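Local atomic coordinates of dihydrolipoyl dehydrogenase (Elizabethkingia anophelis NUHP1, PDB entry 6UZI), a protein that probably catalyses the NAD(+)-dependent reoxidation of protein-bound dihydrolipoyl groups to lipoyl groups, using one FAD per subunit and a redox-active disulfide. Residues V122-A128 with G287-A293; K292-E296 with T311-I316; G301-T305 with A318-K324. All blocks are in the same frame, centred on the assembly; numbering follows the deposited sequence.

Contact 1 of 3, residues V122-A128 with G287-A293. With FAD (flavin-adenine dinucleotide), chain E.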
loop_
_atom_site.group_PDB
_atom_site.type_symbol
_atom_site.label_atom_id
_atom_site.label_comp_id
_atom_site.label_asym_id
_atom_site.label_seq_id
_atom_site.Cartn_x
_atom_site.Cartn_y
_atom_site.Cartn_z
ATOM N N VAL A 122 3.616 27.724 -28.068
ATOM C CA VAL A 122 2.288 28.100 -27.603
ATOM C C VAL A 122 1.293 27.833 -28.722
ATOM O O VAL A 122 1.461 28.315 -29.848
ATOM C CB VAL A 122 2.251 29.571 -27.160
ATOM C CG1 VAL A 122 0.819 30.025 -26.923
ATOM C CG2 VAL A 122 3.070 29.748 -25.902
ATOM N N GLY A 123 0.272 27.038 -28.419
ATOM C CA GLY A 123 -0.787 26.768 -29.367
ATOM C C GLY A 123 -1.964 27.702 -29.185
ATOM O O GLY A 123 -2.524 27.791 -28.086
ATOM N N SER A 124 -2.335 28.423 -30.237
ATOM C CA SER A 124 -3.503 29.291 -30.209
ATOM C C SER A 124 -4.375 28.963 -31.413
ATOM O O SER A 124 -3.866 28.651 -32.495
ATOM C CB SER A 124 -3.125 30.791 -30.209
ATOM O OG SER A 124 -2.241 31.119 -31.275
ATOM N N PHE A 125 -5.689 29.036 -31.215
ATOM C CA PHE A 125 -6.634 28.751 -32.284
ATOM C C PHE A 125 -6.664 29.899 -33.289
ATOM O O PHE A 125 -6.747 31.073 -32.909
ATOM C CB PHE A 125 -8.041 28.544 -31.714
ATOM C CG PHE A 125 -8.256 27.210 -31.075
ATOM C CD1 PHE A 125 -8.369 27.104 -29.700
ATOM C CD2 PHE A 125 -8.364 26.062 -31.844
ATOM C CE1 PHE A 125 -8.573 25.879 -29.097
ATOM C CE2 PHE A 125 -8.567 24.828 -31.250
ATOM C CZ PHE A 125 -8.672 24.736 -29.873
ATOM N N GLU A 126 -6.582 29.558 -34.572
ATOM C CA GLU A 126 -6.922 30.479 -35.651
ATOM C C GLU A 126 -8.346 30.278 -36.145
ATOM O O GLU A 126 -8.974 31.231 -36.618
ATOM C CB GLU A 126 -5.945 30.333 -36.823
ATOM C CG GLU A 126 -4.523 30.766 -36.508
ATOM C CD GLU A 126 -4.377 32.276 -36.433
ATOM O OE1 GLU A 126 -5.165 32.984 -37.093
ATOM O OE2 GLU A 126 -3.484 32.760 -35.706
ATOM N N SER A 127 -8.845 29.050 -36.071
ATOM C CA SER A 127 -10.233 28.719 -36.361
ATOM C C SER A 127 -10.574 27.449 -35.590
ATOM O O SER A 127 -9.833 27.025 -34.696
ATOM C CB SER A 127 -10.442 28.560 -37.869
ATOM O OG SER A 127 -9.966 27.301 -38.306
ATOM N N ALA A 128 -11.698 26.828 -35.938
ATOM C CA ALA A 128 -12.043 25.571 -35.285
ATOM C C ALA A 128 -11.182 24.427 -35.771
ATOM O O ALA A 128 -11.281 23.313 -35.243
ATOM C CB ALA A 128 -13.516 25.231 -35.519
ATOM N N GLY A 287 -4.032 32.960 -23.840
ATOM C CA GLY A 287 -3.357 32.861 -25.120
ATOM C C GLY A 287 -3.794 31.719 -26.003
ATOM O O GLY A 287 -3.179 31.503 -27.054
ATOM N N LEU A 288 -4.833 30.981 -25.610
ATOM C CA LEU A 288 -5.309 29.814 -26.336
ATOM C C LEU A 288 -6.121 30.169 -27.577
ATOM O O LEU A 288 -6.382 29.289 -28.401
ATOM C CB LEU A 288 -6.141 28.938 -25.391
ATOM C CG LEU A 288 -6.523 27.531 -25.850
ATOM C CD1 LEU A 288 -5.271 26.784 -26.269
ATOM C CD2 LEU A 288 -7.222 26.793 -24.730
ATOM N N GLY A 289 -6.517 31.428 -27.732
ATOM C CA GLY A 289 -7.265 31.862 -28.897
ATOM C C GLY A 289 -8.663 31.303 -28.991
ATOM O O GLY A 289 -9.192 31.167 -30.098
ATOM N N LEU A 290 -9.313 31.074 -27.848
ATOM C CA LEU A 290 -10.644 30.472 -27.828
ATOM C C LEU A 290 -11.673 31.317 -28.575
ATOM O O LEU A 290 -12.620 30.770 -29.152
ATOM C CB LEU A 290 -11.087 30.263 -26.380
ATOM C CG LEU A 290 -10.336 29.272 -25.484
ATOM C CD1 LEU A 290 -10.913 29.311 -24.076
ATOM C CD2 LEU A 290 -10.407 27.863 -26.027
ATOM N N GLU A 291 -11.524 32.643 -28.558
ATOM C CA GLU A 291 -12.456 33.497 -29.286
ATOM C C GLU A 291 -12.415 33.226 -30.788
ATOM O O GLU A 291 -13.446 33.322 -31.462
ATOM C CB GLU A 291 -12.164 34.976 -28.990
ATOM C CG GLU A 291 -10.819 35.530 -29.511
ATOM C CD GLU A 291 -9.622 35.231 -28.598
ATOM O OE1 GLU A 291 -9.822 34.714 -27.472
ATOM O OE2 GLU A 291 -8.475 35.523 -29.014
ATOM N N LYS A 292 -11.241 32.886 -31.329
ATOM C CA LYS A 292 -11.088 32.606 -32.753
ATOM C C LYS A 292 -11.634 31.245 -33.176
ATOM O O LYS A 292 -11.807 31.013 -34.377
ATOM C CB LYS A 292 -9.613 32.719 -33.145
ATOM C CG LYS A 292 -9.065 34.136 -33.041
ATOM C CD LYS A 292 -7.609 34.220 -33.457
ATOM C CE LYS A 292 -7.066 35.636 -33.311
ATOM N NZ LYS A 292 -5.639 35.727 -33.737
ATOM N N ALA A 293 -11.918 30.347 -32.238
ATOM C CA ALA A 293 -12.556 29.077 -32.555
ATOM C C ALA A 293 -14.019 29.040 -32.150
ATOM O O ALA A 293 -14.765 28.188 -32.648
ATOM C CB ALA A 293 -11.820 27.919 -31.869
HETATM P PA FAD E . -1.489 20.459 -16.601
HETATM O O1A FAD E . -0.711 19.402 -15.913
HETATM O O2A FAD E . -1.837 21.554 -15.587
HETATM O O5B FAD E . -0.555 21.145 -17.699
HETATM C C5B FAD E . -1.138 21.432 -18.982
HETATM C C4B FAD E . -0.033 21.887 -19.900
HETATM O O4B FAD E . -0.573 22.737 -20.927
HETATM C C3B FAD E . 1.112 22.675 -19.245
HETATM O O3B FAD E . 2.316 21.930 -19.376
HETATM C C2B FAD E . 1.194 23.974 -20.067
HETATM O O2B FAD E . 2.538 24.379 -20.314
HETATM C C1B FAD E . 0.463 23.590 -21.350
HETATM N N9A FAD E . -0.152 24.697 -22.065
HETATM C C8A FAD E . -1.068 25.593 -21.572
HETATM N N7A FAD E . -1.504 26.454 -22.457
HETATM C C5A FAD E . -0.825 26.107 -23.620
HETATM C C6A FAD E . -0.844 26.633 -24.921
HETATM N N6A FAD E . -1.637 27.638 -25.307
HETATM N N1A FAD E . -0.034 26.064 -25.841
HETATM C C2A FAD E . 0.736 25.035 -25.469
HETATM N N3A FAD E . 0.833 24.448 -24.273
HETATM C C4A FAD E . 0.019 25.033 -23.383
HETATM N N1 FAD E . -2.681 15.969 -8.542
HETATM C C2 FAD E . -2.805 14.675 -8.160
HETATM O O2 FAD E . -3.630 13.929 -8.685
HETATM N N3 FAD E . -1.979 14.167 -7.172
HETATM C C4 FAD E . -0.993 14.866 -6.499
HETATM O O4 FAD E . -0.307 14.310 -5.643
HETATM C C4X FAD E . -0.865 16.236 -6.914
HETATM N N5 FAD E . 0.062 16.964 -6.360
HETATM C C5X FAD E . 0.214 18.267 -6.811
HETATM C C6 FAD E . 1.238 19.042 -6.272
HETATM C C7 FAD E . 1.479 20.332 -6.732
HETATM C C7M FAD E . 2.609 21.131 -6.137
HETATM C C8 FAD E . 0.674 20.864 -7.756
HETATM C C8M FAD E . 0.947 22.233 -8.324
HETATM C C9 FAD E . -0.364 20.101 -8.281
HETATM C C9A FAD E . -0.597 18.809 -7.822
HETATM N N10 FAD E . -1.600 17.993 -8.378
HETATM C C10 FAD E . -1.755 16.702 -7.949
HETATM C "C1'" FAD E . -2.469 18.497 -9.447
HETATM C "C2'" FAD E . -2.007 18.048 -10.827
HETATM O "O2'" FAD E . -0.793 18.705 -11.197
HETATM C "C3'" FAD E . -3.086 18.292 -11.883
HETATM O "O3'" FAD E . -4.350 17.881 -11.383
HETATM C "C4'" FAD E . -2.803 17.562 -13.196
HETATM O "O4'" FAD E . -1.481 17.903 -13.618
HETATM C "C5'" FAD E . -3.819 17.860 -14.277
HETATM O "O5'" FAD E . -3.045 18.201 -15.442
HETATM P P FAD E . -3.662 18.508 -16.918
HETATM O O1P FAD E . -3.318 17.516 -17.968
HETATM O O2P FAD E . -5.142 18.828 -16.909
HETATM O O3P FAD E . -2.873 19.879 -17.155
#
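Phe125, at the end of strand 122-125, is the central side chain of this contact. Its chi1 in the m well with chi2 near 108° carries the ring past residues 287-293 to Ile17 and Ile150 of the neighbouring parallel sheet. Ala293 CB lies over one face, 4.1 Å from the Phe125 ring centroid, a CH-pi contact. Leu290 CD2 approaches Phe125 CE1 at 4.1 Å and Leu288 CG approaches the same CE1 at 4.2 Å. Both leucines start with CA-CB directed away, yet their ends come nearer to Phe125, and both also touch Ile150. One backbone hydrogen bond, Phe125 N to Leu288 O (2.9 Å), fixes the register. Gly289, at positive phi, passes so close that a CB would clash with Phe125 N. Lys292, extended with chi2 to chi4 all t, lays its CD 3.3 Å from Phe125 O; its NZ stays 4.2 Å from Glu126 OE2, beyond a salt bridge. Two residues before Phe125, Gly123 pairs with the adenine of FAD through its backbone: Gly123 N donates to N1A (2.8 Å) and Gly123 O accepts from N6A (2.9 Å). This is the adenine end of the FAD pocket in the Rossmann-type FAD-binding domain of the pyridine nucleotide-disulfide oxidoreductases.

Contact 2 of 3, residues K292-E296 with T311-I316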
loop_
_atom_site.group_PDB
_atom_site.type_symbol
_atom_site.label_atom_id
_atom_site.label_comp_id
_atom_site.label_asym_id
_atom_site.label_seq_id
_atom_site.Cartn_x
_atom_site.Cartn_y
_atom_site.Cartn_z
ATOM N N LYS A 292 -11.241 32.886 -31.329
ATOM C CA LYS A 292 -11.088 32.606 -32.753
ATOM C C LYS A 292 -11.634 31.245 -33.176
ATOM O O LYS A 292 -11.807 31.013 -34.377
ATOM C CB LYS A 292 -9.613 32.719 -33.145
ATOM C CG LYS A 292 -9.065 34.136 -33.041
ATOM C CD LYS A 292 -7.609 34.220 -33.457
ATOM C CE LYS A 292 -7.066 35.636 -33.311
ATOM N NZ LYS A 292 -5.639 35.727 -33.737
ATOM N N ALA A 293 -11.918 30.347 -32.238
ATOM C CA ALA A 293 -12.556 29.077 -32.555
ATOM C C ALA A 293 -14.019 29.040 -32.150
ATOM O O ALA A 293 -14.765 28.188 -32.648
ATOM C CB ALA A 293 -11.820 27.919 -31.869
ATOM N N GLY A 294 -14.430 29.932 -31.254
ATOM C CA GLY A 294 -15.796 30.021 -30.800
ATOM C C GLY A 294 -16.105 29.275 -29.525
ATOM O O GLY A 294 -17.285 29.142 -29.188
ATOM N N VAL A 295 -15.092 28.830 -28.783
ATOM C CA VAL A 295 -15.311 27.985 -27.610
ATOM C C VAL A 295 -15.691 28.853 -26.418
ATOM O O VAL A 295 -15.052 29.874 -26.150
ATOM C CB VAL A 295 -14.057 27.144 -27.313
ATOM C CG1 VAL A 295 -14.217 26.372 -26.015
ATOM C CG2 VAL A 295 -13.789 26.192 -28.457
ATOM N N GLU A 296 -16.748 28.459 -25.709
ATOM C CA GLU A 296 -17.249 29.218 -24.570
ATOM C C GLU A 296 -16.661 28.711 -23.253
ATOM O O GLU A 296 -16.398 27.518 -23.077
ATOM C CB GLU A 296 -18.771 29.148 -24.483
ATOM C CG GLU A 296 -19.517 29.695 -25.670
ATOM C CD GLU A 296 -20.999 29.336 -25.633
ATOM O OE1 GLU A 296 -21.361 28.319 -24.995
ATOM O OE2 GLU A 296 -21.805 30.076 -26.237
ATOM N N THR A 311 -17.067 20.630 -26.307
ATOM C CA THR A 311 -17.372 22.054 -26.217
ATOM C C THR A 311 -18.577 22.381 -27.095
ATOM O O THR A 311 -19.206 21.502 -27.690
ATOM C CB THR A 311 -16.179 22.908 -26.639
ATOM O OG1 THR A 311 -16.025 22.841 -28.059
ATOM C CG2 THR A 311 -14.913 22.411 -25.995
ATOM N N ASN A 312 -18.912 23.667 -27.180
ATOM C CA ASN A 312 -19.985 24.065 -28.085
ATOM C C ASN A 312 -19.569 23.909 -29.545
ATOM O O ASN A 312 -20.430 23.772 -30.424
ATOM C CB ASN A 312 -20.434 25.494 -27.793
ATOM C CG ASN A 312 -19.287 26.475 -27.727
ATOM O OD1 ASN A 312 -18.174 26.141 -27.325
ATOM N ND2 ASN A 312 -19.551 27.695 -28.159
ATOM N N VAL A 313 -18.273 23.965 -29.827
ATOM C CA VAL A 313 -17.741 23.644 -31.150
ATOM C C VAL A 313 -17.535 22.133 -31.218
ATOM O O VAL A 313 -16.656 21.601 -30.523
ATOM C CB VAL A 313 -16.448 24.432 -31.423
ATOM C CG1 VAL A 313 -15.963 24.215 -32.854
ATOM C CG2 VAL A 313 -16.682 25.930 -31.140
ATOM N N PRO A 314 -18.289 21.415 -32.059
ATOM C CA PRO A 314 -18.406 19.950 -31.893
ATOM C C PRO A 314 -17.107 19.173 -32.040
ATOM O O PRO A 314 -16.982 18.094 -31.446
ATOM C CB PRO A 314 -19.403 19.557 -32.992
ATOM C CG PRO A 314 -20.180 20.801 -33.252
ATOM C CD PRO A 314 -19.183 21.921 -33.112
ATOM N N ASN A 315 -16.146 19.664 -32.813
ATOM C CA ASN A 315 -14.906 18.933 -33.046
ATOM C C ASN A 315 -13.835 19.250 -32.017
ATOM O O ASN A 315 -12.720 18.727 -32.122
ATOM C CB ASN A 315 -14.358 19.234 -34.444
ATOM C CG ASN A 315 -13.980 20.706 -34.619
ATOM O OD1 ASN A 315 -14.814 21.602 -34.458
ATOM N ND2 ASN A 315 -12.709 20.956 -34.913
ATOM N N ILE A 316 -14.131 20.116 -31.051
ATOM C CA ILE A 316 -13.181 20.517 -30.019
ATOM C C ILE A 316 -13.658 19.967 -28.679
ATOM O O ILE A 316 -14.813 20.172 -28.286
ATOM C CB ILE A 316 -13.014 22.047 -29.975
ATOM C CG1 ILE A 316 -12.474 22.543 -31.319
ATOM C CG2 ILE A 316 -12.116 22.463 -28.828
ATOM C CD1 ILE A 316 -12.473 24.039 -31.480
#
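This is a loop-to-loop contact, part apolar and part side chain to backbone, in which the exit from helix 290-293 packs against the turn leading into strand 316-318, an edge strand of the parallel sheet in the FAD-binding domain. Gly294 is the first residue after the helix to leave helical backbone angles, with positive phi (95°), a conformation in which a CB would be jammed against the preceding carbonyl oxygen, and the chain then continues extended through Val295 and Glu296. Facing it, Val313 to Ile316 form a type I beta turn, closed by Ile316 N to Val313 O at 3.0 Å; just outside it, Thr311 N donates to Ile316 O, also at 3.0 Å. The polar part of the interface belongs to Asn312. Its ND2 donates to Gly294 O (2.9 Å) and its OD1 accepts from Glu296 N (3.2 Å), so one carboxamide bridges two backbone groups that flank Val295. Beside it the apolar part closes: Val295 CG2 lies 3.9 Å from Ile316 CD1 and 4.0 Å from Val313 CG2, Val295 CG1 meets Thr311 CG2 at 4.0 Å, and Ala293 CB touches Ile316 CD1 at 4.0 Å. Ala293 and Ile316 also reach Phe125 of strand 122-125, which extends this small core. Because the Asn312 carboxamide both donates and accepts, it pairs with the extended backbone much as another peptide group would, meeting a carbonyl and an amide at the exposed margin while the aliphatic groups of Val295 and Ile316 stay buried.

Contact 3 of 3, residues G301-T305 with A318-K324. With FAD (flavin-adenine dinucleotide), chain E.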
loop_
_atom_site.group_PDB
_atom_site.type_symbol
_atom_site.label_atom_id
_atom_site.label_comp_id
_atom_site.label_asym_id
_atom_site.label_seq_id
_atom_site.Cartn_x
_atom_site.Cartn_y
_atom_site.Cartn_z
ATOM N N GLY A 301 -14.373 30.422 -15.417
ATOM C CA GLY A 301 -13.204 30.395 -16.266
ATOM C C GLY A 301 -12.856 29.046 -16.838
ATOM O O GLY A 301 -11.757 28.892 -17.381
ATOM N N ARG A 302 -13.757 28.070 -16.753
ATOM C CA ARG A 302 -13.546 26.724 -17.265
ATOM C C ARG A 302 -14.200 26.551 -18.627
ATOM O O ARG A 302 -15.194 27.206 -18.954
ATOM C CB ARG A 302 -14.087 25.657 -16.305
ATOM C CG ARG A 302 -13.431 25.603 -14.941
ATOM C CD ARG A 302 -14.226 24.786 -13.949
ATOM N NE ARG A 302 -15.601 25.270 -13.862
ATOM C CZ ARG A 302 -16.460 24.896 -12.923
ATOM N NH1 ARG A 302 -16.099 23.997 -12.012
ATOM N NH2 ARG A 302 -17.683 25.409 -12.895
ATOM N N VAL A 303 -13.605 25.674 -19.431
ATOM C CA VAL A 303 -14.172 25.312 -20.722
ATOM C C VAL A 303 -15.461 24.544 -20.472
ATOM O O VAL A 303 -15.456 23.508 -19.793
ATOM C CB VAL A 303 -13.180 24.471 -21.543
ATOM C CG1 VAL A 303 -13.740 24.177 -22.921
ATOM C CG2 VAL A 303 -11.828 25.148 -21.647
ATOM N N LYS A 304 -16.575 25.063 -20.988
ATOM C CA LYS A 304 -17.844 24.356 -20.864
ATOM C C LYS A 304 -17.792 23.066 -21.677
ATOM O O LYS A 304 -17.278 23.036 -22.801
ATOM C CB LYS A 304 -19.007 25.229 -21.337
ATOM C CG LYS A 304 -19.548 26.207 -20.312
ATOM C CD LYS A 304 -20.512 27.195 -20.962
ATOM C CE LYS A 304 -21.889 27.176 -20.307
ATOM N NZ LYS A 304 -22.737 28.343 -20.716
ATOM N N THR A 305 -18.314 21.990 -21.095
ATOM C CA THR A 305 -18.319 20.687 -21.741
ATOM C C THR A 305 -19.665 20.034 -21.482
ATOM O O THR A 305 -20.399 20.426 -20.573
ATOM C CB THR A 305 -17.189 19.777 -21.229
ATOM O OG1 THR A 305 -17.206 19.745 -19.797
ATOM C CG2 THR A 305 -15.843 20.307 -21.672
ATOM N N ALA A 318 -12.364 19.054 -24.391
ATOM C CA ALA A 318 -11.538 19.605 -23.330
ATOM C C ALA A 318 -11.566 18.660 -22.141
ATOM O O ALA A 318 -12.615 18.095 -21.813
ATOM C CB ALA A 318 -12.017 20.999 -22.936
ATOM N N ILE A 319 -10.406 18.504 -21.494
ATOM C CA ILE A 319 -10.212 17.540 -20.418
ATOM C C ILE A 319 -9.394 18.182 -19.308
ATOM O O ILE A 319 -8.756 19.221 -19.492
ATOM C CB ILE A 319 -9.471 16.265 -20.890
ATOM C CG1 ILE A 319 -8.095 16.654 -21.436
ATOM C CG2 ILE A 319 -10.288 15.487 -21.915
ATOM C CD1 ILE A 319 -7.248 15.496 -21.869
ATOM N N GLY A 320 -9.408 17.531 -18.146
ATOM C CA GLY A 320 -8.442 17.844 -17.109
ATOM C C GLY A 320 -8.823 19.052 -16.271
ATOM O O GLY A 320 -9.997 19.381 -16.097
ATOM N N ASP A 321 -7.792 19.736 -15.761
ATOM C CA ASP A 321 -8.005 20.856 -14.850
ATOM C C ASP A 321 -8.703 22.025 -15.526
ATOM O O ASP A 321 -9.230 22.903 -14.834
ATOM C CB ASP A 321 -6.670 21.348 -14.272
ATOM C CG ASP A 321 -6.107 20.437 -13.181
ATOM O OD1 ASP A 321 -6.527 19.269 -13.064
ATOM O OD2 ASP A 321 -5.232 20.905 -12.425
ATOM N N VAL A 322 -8.748 22.049 -16.862
ATOM C CA VAL A 322 -9.350 23.191 -17.545
ATOM C C VAL A 322 -10.863 23.055 -17.639
ATOM O O VAL A 322 -11.539 23.991 -18.091
ATOM C CB VAL A 322 -8.688 23.367 -18.929
ATOM C CG1 VAL A 322 -9.372 22.502 -20.000
ATOM C CG2 VAL A 322 -8.593 24.840 -19.322
ATOM N N VAL A 323 -11.419 21.927 -17.193
ATOM C CA VAL A 323 -12.857 21.704 -17.186
ATOM C C VAL A 323 -13.302 21.392 -15.762
ATOM O O VAL A 323 -12.490 21.206 -14.852
ATOM C CB VAL A 323 -13.285 20.571 -18.143
ATOM C CG1 VAL A 323 -12.868 20.891 -19.554
ATOM C CG2 VAL A 323 -12.706 19.233 -17.697
ATOM N N LYS A 324 -14.619 21.286 -15.601
ATOM C CA LYS A 324 -15.227 21.024 -14.307
ATOM C C LYS A 324 -14.870 19.625 -13.791
ATOM O O LYS A 324 -14.566 18.695 -14.554
ATOM C CB LYS A 324 -16.745 21.176 -14.403
ATOM C CG LYS A 324 -17.386 20.176 -15.353
ATOM C CD LYS A 324 -18.886 20.322 -15.390
ATOM C CE LYS A 324 -19.483 19.606 -16.587
ATOM N NZ LYS A 324 -20.922 19.966 -16.776
HETATM P PA FAD E . -1.489 20.459 -16.601
HETATM O O1A FAD E . -0.711 19.402 -15.913
HETATM O O2A FAD E . -1.837 21.554 -15.587
HETATM O O5B FAD E . -0.555 21.145 -17.699
HETATM C C5B FAD E . -1.138 21.432 -18.982
HETATM C C4B FAD E . -0.033 21.887 -19.900
HETATM O O4B FAD E . -0.573 22.737 -20.927
HETATM C C3B FAD E . 1.112 22.675 -19.245
HETATM O O3B FAD E . 2.316 21.930 -19.376
HETATM C C2B FAD E . 1.194 23.974 -20.067
HETATM O O2B FAD E . 2.538 24.379 -20.314
HETATM C C1B FAD E . 0.463 23.590 -21.350
HETATM N N9A FAD E . -0.152 24.697 -22.065
HETATM C C8A FAD E . -1.068 25.593 -21.572
HETATM N N7A FAD E . -1.504 26.454 -22.457
HETATM C C5A FAD E . -0.825 26.107 -23.620
HETATM C C6A FAD E . -0.844 26.633 -24.921
HETATM N N6A FAD E . -1.637 27.638 -25.307
HETATM N N1A FAD E . -0.034 26.064 -25.841
HETATM C C2A FAD E . 0.736 25.035 -25.469
HETATM N N3A FAD E . 0.833 24.448 -24.273
HETATM C C4A FAD E . 0.019 25.033 -23.383
HETATM N N1 FAD E . -2.681 15.969 -8.542
HETATM C C2 FAD E . -2.805 14.675 -8.160
HETATM O O2 FAD E . -3.630 13.929 -8.685
HETATM N N3 FAD E . -1.979 14.167 -7.172
HETATM C C4 FAD E . -0.993 14.866 -6.499
HETATM O O4 FAD E . -0.307 14.310 -5.643
HETATM C C4X FAD E . -0.865 16.236 -6.914
HETATM N N5 FAD E . 0.062 16.964 -6.360
HETATM C C5X FAD E . 0.214 18.267 -6.811
HETATM C C6 FAD E . 1.238 19.042 -6.272
HETATM C C7 FAD E . 1.479 20.332 -6.732
HETATM C C7M FAD E . 2.609 21.131 -6.137
HETATM C C8 FAD E . 0.674 20.864 -7.756
HETATM C C8M FAD E . 0.947 22.233 -8.324
HETATM C C9 FAD E . -0.364 20.101 -8.281
HETATM C C9A FAD E . -0.597 18.809 -7.822
HETATM N N10 FAD E . -1.600 17.993 -8.378
HETATM C C10 FAD E . -1.755 16.702 -7.949
HETATM C "C1'" FAD E . -2.469 18.497 -9.447
HETATM C "C2'" FAD E . -2.007 18.048 -10.827
HETATM O "O2'" FAD E . -0.793 18.705 -11.197
HETATM C "C3'" FAD E . -3.086 18.292 -11.883
HETATM O "O3'" FAD E . -4.350 17.881 -11.383
HETATM C "C4'" FAD E . -2.803 17.562 -13.196
HETATM O "O4'" FAD E . -1.481 17.903 -13.618
HETATM C "C5'" FAD E . -3.819 17.860 -14.277
HETATM O "O5'" FAD E . -3.045 18.201 -15.442
HETATM P P FAD E . -3.662 18.508 -16.918
HETATM O O1P FAD E . -3.318 17.516 -17.968
HETATM O O2P FAD E . -5.142 18.828 -16.909
HETATM O O3P FAD E . -2.873 19.879 -17.155
HETATM O O HOH W 1 -19.509 22.797 -18.109
#
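The loop that carries the FAD-binding aspartate in this Rossmann-type domain is backed here by residues 301-305. Leaving strand 316-318, the chain runs through Gly320 and Asp321 toward helix 329-343. Asp321 N donates to FAD O2P (3.0 Å) and Asp321 OD1 accepts from FAD O3' (3.1 Å), so this one residue holds both a phosphate and the ribityl chain; its OD2 is hydrogen-bonded to Ser154. Gly320 CA passes 3.4 Å from FAD O2P, where a CB would collide with that oxygen. The CA-CB bond of Asp321 points away from residues 301-305, which pack on other residues of the loop, chiefly Ala318, Val322, Val323 and Lys324. Val303 N donates to Val322 O (3.0 Å, 157° at the hydrogen), and Val322 sits within the turn closed by Val323 N to Gly320 O at 3.1 Å. Around that link, Val303 CG1 touches Ala318 CB at 3.6 Å, Val303 CG2 lies 4.0 Å from Val322 CG1, and Thr305 CG2 reaches Val323 CG1 at 3.7 Å. At the solvent edge the Arg302 guanidinium, salt-bridged through NE to Asp298, has Lys324 CB over one face, 3.8 Å from Arg302 NH1. Farther along the same lysine, a water weakly joins the two segments, accepting from Thr305 N at 3.3 Å and from Lys324 NZ at 3.4 Å.

How the contacts relate
Contact 2 joins contacts 1 and 3 within the FAD-binding domain. Contact 1 and contact 2 share Lys292 and Ala293, their centres 10 Å apart, and meet again where Phe125 CE2 packs on Ile316 CD1 (4.0 Å) and Ala128 O lies 2.8 Å from Asn315 ND2, a probable hydrogen bond. Contact 2 passes on to contact 3, 12 Å away between centres, through Val295 CG1 and Val303 CG1 (3.8 Å) and a probable hydrogen bond from Lys304 N to Glu296 O (3.2 Å). Contacts 1 and 3 do not touch, their nearest atoms about 5 Å apart, but both bind FAD: contact 1 at the adenine, contact 3 at the pyrophosphate and ribityl chain. Contact 2, with the Ala293 side chain about 12 Å from FAD, touches both but not FAD.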